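Local coordinates for protein alpha,alpha-trehalose-phosphate synthase (UDP-forming) (Burkholderia xenovorans, PDB 5V0T) that belongs to glycosyltransferase family 20, a group of GT-B enzymes, and holds uridine-5'-diphosphate and 6-O-phosphono-alpha-D-glucopyranose in its pockets, at residues 106-109 and 110-113. Numbering follows the deposited sequence.
Sequences QYDR and HDFE. With FMT (formic acid), chain U.
Asp108 extends its carboxylate toward the start of helix 109-126, where OD1 accepts from Asp111 N at 3.1 Å and more weakly from His110 N, as the N-cap residue of that helix. The Asp111 bond reaches OD1 from above the carboxylate plane, 45° out of it, while His110 N lies 2.6 Å from OD1 but its N-H points well off the oxygen (121°), which makes that bond weak. With CG anti to the backbone N (chi1 178°), the carboxylate of Asp108 lies forward, beside the first turn. The main chain joins in: Asp108 O accepts from Phe112 N at 2.9 Å, and Arg109 O from Glu113 N, the next bond of the helix.

The close packing lies on the side facing the protein. Here the Tyr107 ring and Phe112 meet at a slant, CE1 of Tyr107 lying 3.9 Å from CB of Phe112 and the phenol OH approaching CD2 of Phe112 at 3.8 Å. Phe89 of helix 79-98 touches both side chains, as does Pro178, and Trp116 meets the Phe112 ring.

The polar side is looser. Arg109 and Glu113 are exposed and their charged ends stay apart, NE of Arg109 being 6.3 Å from OE1 of Glu113. On the loop, Tyr107 N donates a nearly straight bond to O1 of a formic acid molecule, probably from the crystallisation liquor.

Asp111 places its own carboxylate close by, its OD1 4.5 Å from OD1 of Asp108. This proximity of like charges probably costs some energy, whereas the amides of Asp111 and, weakly, His110 that point at OD1, near the positive end of the helix dipole, would probably favour an ionised Asp108.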
ATOM      1  N   GLN A 106     -12.514   3.685  15.522  1.00 23.91           N
ATOM      2  CA  GLN A 106     -13.444   3.121  16.481  1.00 25.59           C
ATOM      3  C   GLN A 106     -12.711   2.030  17.243  1.00 32.57           C
ATOM      4  O   GLN A 106     -11.787   1.400  16.718  1.00 35.20           O
ATOM      5  CB  GLN A 106     -14.682   2.563  15.797  1.00 33.24           C
ATOM      6  CG  GLN A 106     -15.568   3.639  15.198  1.00 50.42           C
ATOM      7  CD  GLN A 106     -16.633   3.063  14.290  1.00 65.59           C
ATOM      8  OE1 GLN A 106     -16.627   1.868  13.988  1.00 70.03           O
ATOM      9  NE2 GLN A 106     -17.555   3.909  13.847  1.00 69.76           N
ATOM     10  N   TYR A 107     -13.095   1.832  18.498  1.00 25.38           N
ATOM     11  CA  TYR A 107     -12.444   0.825  19.318  1.00 24.07           C
ATOM     12  C   TYR A 107     -13.515   0.035  20.043  1.00 24.26           C
ATOM     13  O   TYR A 107     -14.439   0.626  20.606  1.00 24.13           O
ATOM     14  CB  TYR A 107     -11.482   1.451  20.334  1.00 22.05           C
ATOM     15  CG  TYR A 107     -10.897   0.430  21.280  1.00 27.05           C
ATOM     16  CD1 TYR A 107     -10.022  -0.540  20.817  1.00 28.71           C
ATOM     17  CD2 TYR A 107     -11.230   0.426  22.637  1.00 25.09           C
ATOM     18  CE1 TYR A 107      -9.474  -1.477  21.664  1.00 27.23           C
ATOM     19  CE2 TYR A 107     -10.686  -0.520  23.503  1.00 24.28           C
ATOM     20  CZ  TYR A 107      -9.806  -1.462  23.001  1.00 22.67           C
ATOM     21  OH  TYR A 107      -9.252  -2.404  23.818  1.00 28.42           O
ATOM     22  N   ASP A 108     -13.394  -1.289  20.022  1.00 24.47           N
ATOM     23  CA  ASP A 108     -14.279  -2.148  20.800  1.00 26.09           C
ATOM     24  C   ASP A 108     -13.423  -3.231  21.444  1.00 27.64           C
ATOM     25  O   ASP A 108     -12.726  -3.973  20.746  1.00 22.75           O
ATOM     26  CB  ASP A 108     -15.387  -2.746  19.918  1.00 21.78           C
ATOM     27  CG  ASP A 108     -16.313  -3.687  20.684  1.00 40.17           C
ATOM     28  OD1 ASP A 108     -15.825  -4.602  21.357  1.00 44.74           O
ATOM     29  OD2 ASP A 108     -17.543  -3.523  20.609  1.00 46.73           O
ATOM     30  N   ARG A 109     -13.468  -3.300  22.777  1.00 29.29           N
ATOM     31  CA  ARG A 109     -12.674  -4.266  23.525  1.00 34.61           C
ATOM     32  C   ARG A 109     -12.898  -5.686  23.028  1.00 31.54           C
ATOM     33  O   ARG A 109     -11.951  -6.471  22.909  1.00 29.11           O
ATOM     34  CB  ARG A 109     -13.042  -4.171  25.005  1.00 35.88           C
ATOM     35  CG  ARG A 109     -11.913  -3.888  25.941  1.00 45.22           C
ATOM     36  CD  ARG A 109     -12.455  -3.880  27.359  1.00 54.90           C
ATOM     37  NE  ARG A 109     -12.048  -2.687  28.091  1.00 59.94           N
ATOM     38  CZ  ARG A 109     -12.629  -2.262  29.208  1.00 48.42           C
ATOM     39  NH1 ARG A 109     -12.180  -1.166  29.804  1.00 48.58           N
ATOM     40  NH2 ARG A 109     -13.662  -2.923  29.718  1.00 41.94           N
ATOM     41  N   HIS A 110     -14.158  -6.035  22.762  1.00 31.02           N
ATOM     42  CA  HIS A 110     -14.507  -7.371  22.293  1.00 35.31           C
ATOM     43  C   HIS A 110     -13.905  -7.654  20.920  1.00 32.35           C
ATOM     44  O   HIS A 110     -13.496  -8.784  20.628  1.00 26.49           O
ATOM     45  CB  HIS A 110     -16.033  -7.501  22.256  1.00 42.58           C
ATOM     46  CG  HIS A 110     -16.536  -8.891  22.459  1.00 64.21           C
ATOM     47  ND1 HIS A 110     -16.468  -9.534  23.677  1.00 71.28           N
ATOM     48  CD2 HIS A 110     -17.129  -9.760  21.606  1.00 69.22           C
ATOM     49  CE1 HIS A 110     -16.990 -10.741  23.563  1.00 74.20           C
ATOM     50  NE2 HIS A 110     -17.396 -10.905  22.316  1.00 70.73           N
ATOM     51  N   ASP A 111     -13.848  -6.645  20.053  1.00 25.90           N
ATOM     52  CA  ASP A 111     -13.180  -6.848  18.770  1.00 24.59           C
ATOM     53  C   ASP A 111     -11.676  -7.017  18.953  1.00 24.38           C
ATOM     54  O   ASP A 111     -11.055  -7.855  18.287  1.00 23.11           O
ATOM     55  CB  ASP A 111     -13.478  -5.693  17.818  1.00 24.48           C
ATOM     56  CG  ASP A 111     -14.909  -5.692  17.351  1.00 28.33           C
ATOM     57  OD1 ASP A 111     -15.573  -6.744  17.462  1.00 30.87           O
ATOM     58  OD2 ASP A 111     -15.370  -4.639  16.876  1.00 29.70           O
ATOM     59  N   PHE A 112     -11.078  -6.245  19.866  1.00 21.88           N
ATOM     60  CA  PHE A 112      -9.649  -6.389  20.124  1.00 19.09           C
ATOM     61  C   PHE A 112      -9.316  -7.786  20.651  1.00 21.85           C
ATOM     62  O   PHE A 112      -8.305  -8.384  20.256  1.00 24.38           O
ATOM     63  CB  PHE A 112      -9.181  -5.315  21.106  1.00 21.66           C
ATOM     64  CG  PHE A 112      -7.750  -5.490  21.547  1.00 24.56           C
ATOM     65  CD1 PHE A 112      -6.720  -5.507  20.605  1.00 24.92           C
ATOM     66  CD2 PHE A 112      -7.439  -5.649  22.890  1.00 27.01           C
ATOM     67  CE1 PHE A 112      -5.400  -5.677  21.001  1.00 24.72           C
ATOM     68  CE2 PHE A 112      -6.131  -5.825  23.300  1.00 28.12           C
ATOM     69  CZ  PHE A 112      -5.107  -5.840  22.366  1.00 20.53           C
ATOM     70  N   GLU A 113     -10.158  -8.324  21.535  1.00 25.30           N
ATOM     71  CA  GLU A 113      -9.949  -9.690  22.016  1.00 27.38           C
ATOM     72  C   GLU A 113     -10.051 -10.704  20.884  1.00 24.79           C
ATOM     73  O   GLU A 113      -9.269 -11.658  20.826  1.00 26.42           O
ATOM     74  CB  GLU A 113     -10.956 -10.030  23.109  1.00 28.09           C
ATOM     75  CG  GLU A 113     -10.706  -9.328  24.414  1.00 40.19           C
ATOM     76  CD  GLU A 113     -11.835  -9.549  25.397  1.00 54.85           C
ATOM     77  OE1 GLU A 113     -11.930  -8.759  26.358  1.00 58.43           O
ATOM     78  OE2 GLU A 113     -12.627 -10.504  25.202  1.00 60.51           O
TER
HETATM   79  C   FMT U 513     -14.528   4.357  19.960  1.00 56.28           C
HETATM   80  O1  FMT U 513     -15.314   3.605  19.367  1.00 45.70           O
HETATM   81  O2  FMT U 513     -14.765   5.533  20.273  1.00 54.39           O